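PDB 2EJQ: hypothetical protein TTHA0227 from Thermus thermophilus, which is of unknown function but probably acts as a metal-dependent peptidase of the zincin-like kind. Local coordinates for residues A[24-29]-A[65-70]; A[32-37]-A[72-77]. The protein carries 1 engineered substitution. All blocks are in the same frame, centred on the assembly; numbering follows the deposited sequence.

Overall arrangement
The two contacts use adjoining segments of the chain, in the order 24-29, 32-37, 65-70, 72-77, so that they alternate. Contact 1 pairs strand 27-31 with strand 67-71, the central strand of a three-stranded mixed sheet whose other edge is strand 47-50. Contact 2 begins just beyond the ends of those two strands, where the loop after strand 27-31 meets helix 72-78. Their centres lie about 18 Å apart. The paired strands thus run on directly into a loop-to-helix junction, and the helix segment of contact 2 carries Leu76, one of the residues seen to bind Mg(2+), although this chain holds no such ion.

Contact 1 (A[24-29]-A[65-70]); sequences GLQGVH and GRHIAL
Strands 27-29 and 67-70 run side by side in parallel, their axes 28° apart. Gln26 N, Ile68 N, His29 N and Leu70 N donate in turn to Arg66 O, Gly27 O, Ile68 O and His29 O. The straightest bond, His29 N to Ile68 O at 2.7 Å, lies nearly along the carbonyl axis. On the face bearing the two histidines, His67 can be followed outward. Its CB sits 3.6 Å from His29 CD2, and CG comes slightly nearer to that same carbon. Next, ND1 lies beneath His29 NE2, 3.2 Å away, with that nitrogen above the rim of the His67 ring and the two ring planes 33° apart. CE1 reaches the CB of Gln26 at 3.5 Å. At the tip, NE2 bonds to Leu64 O, which fixes the rotation of the ring. An alanine at His67 would remove the imidazole and would probably loosen both the packing under His29 and the tie to Leu64. On the other face, Leu25 CD2 meets Ile68 CD1 at 3.9 Å, the two side chains crossing at about a right angle, and Val28 CG1 approaches Leu70 CD1. Near Gly24, one water donates a hydrogen bond to Gly24 O and accepts from Arg66 N and Gln26 NE2. Arg66 extends past Gly24 O to a salt bridge with Glu62 and a hydrogen bond to Tyr49. Ile68 touches Glu96 on helix 85-105, within an HExxH pattern, so the apolar face backs a helix consistent with the metal-site helix of a zincin-like fold.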
loop_
_atom_site.group_PDB
_atom_site.type_symbol
_atom_site.label_atom_id
_atom_site.label_comp_id
_atom_site.label_asym_id
_atom_site.label_seq_id
_atom_site.Cartn_x
_atom_site.Cartn_y
_atom_site.Cartn_z
ATOM N N GLY A 24 5.075 -13.374 3.844
ATOM C CA GLY A 24 3.645 -13.405 4.072
ATOM C C GLY A 24 2.890 -12.404 3.232
ATOM O O GLY A 24 1.657 -12.410 3.210
ATOM N N LEU A 25 3.639 -11.540 2.548
ATOM C CA LEU A 25 3.049 -10.512 1.690
ATOM C C LEU A 25 3.235 -10.873 0.211
ATOM O O LEU A 25 4.353 -11.137 -0.253
ATOM C CB LEU A 25 3.698 -9.151 1.974
ATOM C CG LEU A 25 3.283 -7.950 1.112
ATOM C CD1 LEU A 25 1.886 -7.496 1.493
ATOM C CD2 LEU A 25 4.269 -6.809 1.303
ATOM N N GLN A 26 2.123 -10.907 -0.516
ATOM C CA GLN A 26 2.140 -11.221 -1.937
ATOM C C GLN A 26 2.779 -10.093 -2.751
ATOM O O GLN A 26 3.538 -10.342 -3.683
ATOM C CB GLN A 26 0.707 -11.481 -2.429
ATOM C CG GLN A 26 0.098 -12.762 -1.876
ATOM C CD GLN A 26 1.041 -13.950 -2.015
ATOM O OE1 GLN A 26 1.517 -14.257 -3.109
ATOM N NE2 GLN A 26 1.316 -14.620 -0.902
ATOM N N GLY A 27 2.472 -8.849 -2.404
ATOM C CA GLY A 27 3.055 -7.745 -3.136
ATOM C C GLY A 27 2.286 -6.442 -3.079
ATOM O O GLY A 27 1.277 -6.314 -2.382
ATOM N N VAL A 28 2.790 -5.479 -3.845
ATOM C CA VAL A 28 2.226 -4.148 -3.932
ATOM C C VAL A 28 1.356 -3.983 -5.188
ATOM O O VAL A 28 1.777 -4.316 -6.299
ATOM C CB VAL A 28 3.368 -3.104 -3.976
ATOM C CG1 VAL A 28 2.801 -1.682 -3.992
ATOM C CG2 VAL A 28 4.303 -3.313 -2.779
ATOM N N HIS A 29 0.138 -3.484 -5.000
ATOM C CA HIS A 29 -0.784 -3.229 -6.108
ATOM C C HIS A 29 -0.859 -1.716 -6.358
ATOM O O HIS A 29 -0.993 -0.934 -5.419
ATOM C CB HIS A 29 -2.197 -3.733 -5.781
ATOM C CG HIS A 29 -2.348 -5.223 -5.829
ATOM N ND1 HIS A 29 -1.880 -5.985 -6.876
ATOM C CD2 HIS A 29 -2.952 -6.087 -4.977
ATOM C CE1 HIS A 29 -2.189 -7.253 -6.669
ATOM N NE2 HIS A 29 -2.840 -7.341 -5.523
ATOM N N GLY A 65 -4.514 -13.544 -0.095
ATOM C CA GLY A 65 -3.188 -12.974 0.047
ATOM C C GLY A 65 -3.214 -11.645 0.773
ATOM O O GLY A 65 -4.278 -11.103 1.073
ATOM N N ARG A 66 -2.029 -11.129 1.072
ATOM C CA ARG A 66 -1.898 -9.853 1.751
ATOM C C ARG A 66 -1.226 -8.896 0.784
ATOM O O ARG A 66 -0.220 -9.232 0.148
ATOM C CB ARG A 66 -1.085 -10.029 3.027
ATOM C CG ARG A 66 -1.863 -10.799 4.078
ATOM C CD ARG A 66 -0.956 -11.388 5.130
ATOM N NE ARG A 66 -1.720 -12.073 6.161
ATOM C CZ ARG A 66 -2.340 -11.468 7.170
ATOM N NH1 ARG A 66 -2.287 -10.148 7.300
ATOM N NH2 ARG A 66 -3.021 -12.189 8.053
ATOM N N HIS A 67 -1.793 -7.702 0.671
ATOM C CA HIS A 67 -1.288 -6.713 -0.267
ATOM C C HIS A 67 -1.207 -5.301 0.277
ATOM O O HIS A 67 -1.916 -4.929 1.212
ATOM C CB HIS A 67 -2.206 -6.663 -1.502
ATOM C CG HIS A 67 -2.594 -8.011 -2.021
ATOM N ND1 HIS A 67 -1.776 -8.741 -2.860
ATOM C CD2 HIS A 67 -3.670 -8.786 -1.770
ATOM C CE1 HIS A 67 -2.338 -9.911 -3.100
ATOM N NE2 HIS A 67 -3.486 -9.969 -2.452
ATOM N N ILE A 68 -0.334 -4.521 -0.349
ATOM C CA ILE A 68 -0.205 -3.108 -0.052
ATOM C C ILE A 68 -0.783 -2.473 -1.334
ATOM O O ILE A 68 -0.408 -2.858 -2.444
ATOM C CB ILE A 68 1.266 -2.672 0.099
ATOM C CG1 ILE A 68 1.858 -3.318 1.359
ATOM C CG2 ILE A 68 1.345 -1.133 0.145
ATOM C CD1 ILE A 68 3.339 -3.020 1.583
ATOM N N ALA A 69 -1.719 -1.547 -1.197
ATOM C CA ALA A 69 -2.278 -0.889 -2.370
ATOM C C ALA A 69 -1.836 0.568 -2.377
ATOM O O ALA A 69 -1.773 1.203 -1.325
ATOM C CB ALA A 69 -3.794 -0.969 -2.341
ATOM N N LEU A 70 -1.511 1.081 -3.563
ATOM C CA LEU A 70 -1.120 2.475 -3.721
ATOM C C LEU A 70 -2.129 3.109 -4.682
ATOM O O LEU A 70 -2.536 2.487 -5.666
ATOM C CB LEU A 70 0.305 2.592 -4.278
ATOM C CG LEU A 70 1.477 2.296 -3.323
ATOM C CD1 LEU A 70 2.799 2.536 -4.034
ATOM C CD2 LEU A 70 1.390 3.185 -2.108
HETATM O O HOH W 1 -0.244 -13.250 1.504
#

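Contact 2 (A[32-37]-A[72-77]); sequences PEAKPE and YGSFLE
Gly73, in the first turn of helix 72-78, is where the loop backbone comes closest, CA to CA: its CA lies 3.7 Å from that of Ala34. A side chain here would collide with Ala34 N and Glu33 C, so the lack of one permits the close approach. Gly73 N makes a weak hydrogen bond to Glu33 O, and Pro32 O stands 3.1 Å from Gly73 N. The edge of the Tyr72 ring is turned to Pro32 O, and Leu76 CG lies over one face. Ala34 CB presses against the helix backbone, 3.3 Å from Gly73 C. One residue on, Lys35 N donates to Ser74 OG over 2.8 Å, at an N-H...O angle of 162°. With OG anti to the carbonyl carbon (chi1 -69°), the hydroxyl faces the loop, and a second bond, to Arg45 O just before strand 47-50, helps to hold it there. Glu77 comes less close, its CG 4.4 Å from Ala34 CB. Further out, the extended Lys35 chain leads away from the helix to a salt bridge with Glu48, while Trp44 lies against both Ala34 and Glu77. Tyr72 also meets Phe6 and Tyr3 of helix 3-16 and touches Trp85, and Phe75 packs on Phe6 and on Val89 and Thr92 of helix 85-105. Helix 72-78 is thus held between the loop leading from strand 27-31 to strand 47-50 and the helices 3-16 and 85-105.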
loop_
_atom_site.group_PDB
_atom_site.type_symbol
_atom_site.label_atom_id
_atom_site.label_comp_id
_atom_site.label_asym_id
_atom_site.label_seq_id
_atom_site.Cartn_x
_atom_site.Cartn_y
_atom_site.Cartn_z
ATOM N N PRO A 32 -4.718 3.401 -10.597
ATOM C CA PRO A 32 -4.742 4.755 -11.164
ATOM C C PRO A 32 -5.695 5.689 -10.427
ATOM O O PRO A 32 -5.512 6.909 -10.421
ATOM C CB PRO A 32 -5.222 4.530 -12.600
ATOM C CG PRO A 32 -5.003 3.042 -12.852
ATOM C CD PRO A 32 -5.355 2.447 -11.521
ATOM N N GLU A 33 -6.720 5.116 -9.810
ATOM C CA GLU A 33 -7.717 5.929 -9.133
ATOM C C GLU A 33 -7.258 6.554 -7.823
ATOM O O GLU A 33 -6.258 6.137 -7.224
ATOM C CB GLU A 33 -8.993 5.116 -8.877
ATOM C CG GLU A 33 -9.629 4.493 -10.113
ATOM C CD GLU A 33 -8.902 3.238 -10.581
ATOM O OE1 GLU A 33 -8.307 2.538 -9.730
ATOM O OE2 GLU A 33 -8.939 2.943 -11.795
ATOM N N ALA A 34 -8.009 7.569 -7.396
ATOM C CA ALA A 34 -7.747 8.274 -6.147
ATOM C C ALA A 34 -8.687 7.682 -5.110
ATOM O O ALA A 34 -9.686 7.063 -5.462
ATOM C CB ALA A 34 -8.036 9.753 -6.309
ATOM N N LYS A 35 -8.377 7.864 -3.835
ATOM C CA LYS A 35 -9.256 7.349 -2.811
ATOM C C LYS A 35 -9.360 8.328 -1.664
ATOM O O LYS A 35 -8.421 8.495 -0.879
ATOM C CB LYS A 35 -8.775 5.991 -2.292
ATOM C CG LYS A 35 -9.691 5.396 -1.227
ATOM C CD LYS A 35 -9.396 3.922 -0.969
ATOM C CE LYS A 35 -10.374 3.342 0.063
ATOM N NZ LYS A 35 -10.183 1.876 0.297
ATOM N N PRO A 36 -10.507 9.014 -1.565
ATOM C CA PRO A 36 -10.685 9.979 -0.470
ATOM C C PRO A 36 -10.733 9.224 0.851
ATOM O O PRO A 36 -11.024 8.031 0.867
ATOM C CB PRO A 36 -12.033 10.653 -0.754
ATOM C CG PRO A 36 -12.571 10.018 -1.992
ATOM C CD PRO A 36 -11.659 8.944 -2.481
ATOM N N GLU A 37 -10.414 9.889 1.954
ATOM C CA GLU A 37 -10.513 9.220 3.249
ATOM C C GLU A 37 -11.982 9.450 3.574
ATOM O O GLU A 37 -12.400 10.594 3.736
ATOM C CB GLU A 37 -9.669 9.920 4.302
ATOM C CG GLU A 37 -9.390 9.075 5.536
ATOM C CD GLU A 37 -8.117 8.265 5.397
ATOM O OE1 GLU A 37 -7.068 8.870 5.090
ATOM O OE2 GLU A 37 -8.157 7.033 5.596
ATOM N N TYR A 72 -2.509 6.031 -7.190
ATOM C CA TYR A 72 -1.861 7.085 -7.955
ATOM C C TYR A 72 -2.685 8.372 -7.977
ATOM O O TYR A 72 -2.135 9.465 -7.863
ATOM C CB TYR A 72 -1.592 6.609 -9.381
ATOM C CG TYR A 72 -0.974 7.664 -10.271
ATOM C CD1 TYR A 72 0.278 8.200 -9.977
ATOM C CD2 TYR A 72 -1.640 8.123 -11.412
ATOM C CE1 TYR A 72 0.856 9.162 -10.793
ATOM C CE2 TYR A 72 -1.070 9.090 -12.241
ATOM C CZ TYR A 72 0.183 9.605 -11.925
ATOM O OH TYR A 72 0.788 10.533 -12.746
ATOM N N GLY A 73 -4.001 8.241 -8.104
ATOM C CA GLY A 73 -4.853 9.419 -8.129
ATOM C C GLY A 73 -4.782 10.245 -6.854
ATOM O O GLY A 73 -4.889 11.474 -6.891
ATOM N N SER A 74 -4.620 9.578 -5.711
ATOM C CA SER A 74 -4.525 10.290 -4.445
ATOM C C SER A 74 -3.241 11.106 -4.400
ATOM O O SER A 74 -3.235 12.211 -3.870
ATOM C CB SER A 74 -4.559 9.316 -3.270
ATOM O OG SER A 74 -5.829 8.721 -3.151
ATOM N N PHE A 75 -2.157 10.551 -4.947
ATOM C CA PHE A 75 -0.870 11.245 -4.992
ATOM C C PHE A 75 -0.988 12.525 -5.833
ATOM O O PHE A 75 -0.456 13.575 -5.467
ATOM C CB PHE A 75 0.226 10.350 -5.605
ATOM C CG PHE A 75 0.805 9.322 -4.648
ATOM C CD1 PHE A 75 0.113 8.149 -4.359
ATOM C CD2 PHE A 75 2.054 9.527 -4.049
ATOM C CE1 PHE A 75 0.646 7.197 -3.498
ATOM C CE2 PHE A 75 2.601 8.573 -3.179
ATOM C CZ PHE A 75 1.898 7.409 -2.904
ATOM N N LEU A 76 -1.668 12.419 -6.974
ATOM C CA LEU A 76 -1.858 13.557 -7.864
ATOM C C LEU A 76 -2.638 14.657 -7.164
ATOM O O LEU A 76 -2.249 15.822 -7.212
ATOM C CB LEU A 76 -2.598 13.128 -9.141
ATOM C CG LEU A 76 -1.730 12.416 -10.173
ATOM C CD1 LEU A 76 -2.573 11.950 -11.344
ATOM C CD2 LEU A 76 -0.650 13.366 -10.642
ATOM N N GLU A 77 -3.729 14.281 -6.502
ATOM C CA GLU A 77 -4.553 15.252 -5.796
ATOM C C GLU A 77 -3.739 16.053 -4.783
ATOM O O GLU A 77 -3.857 17.274 -4.711
ATOM C CB GLU A 77 -5.712 14.552 -5.076
ATOM C CG GLU A 77 -6.794 13.966 -5.991
ATOM C CD GLU A 77 -7.584 15.023 -6.756
ATOM O OE1 GLU A 77 -7.545 16.204 -6.354
ATOM O OE2 GLU A 77 -8.256 14.668 -7.752
#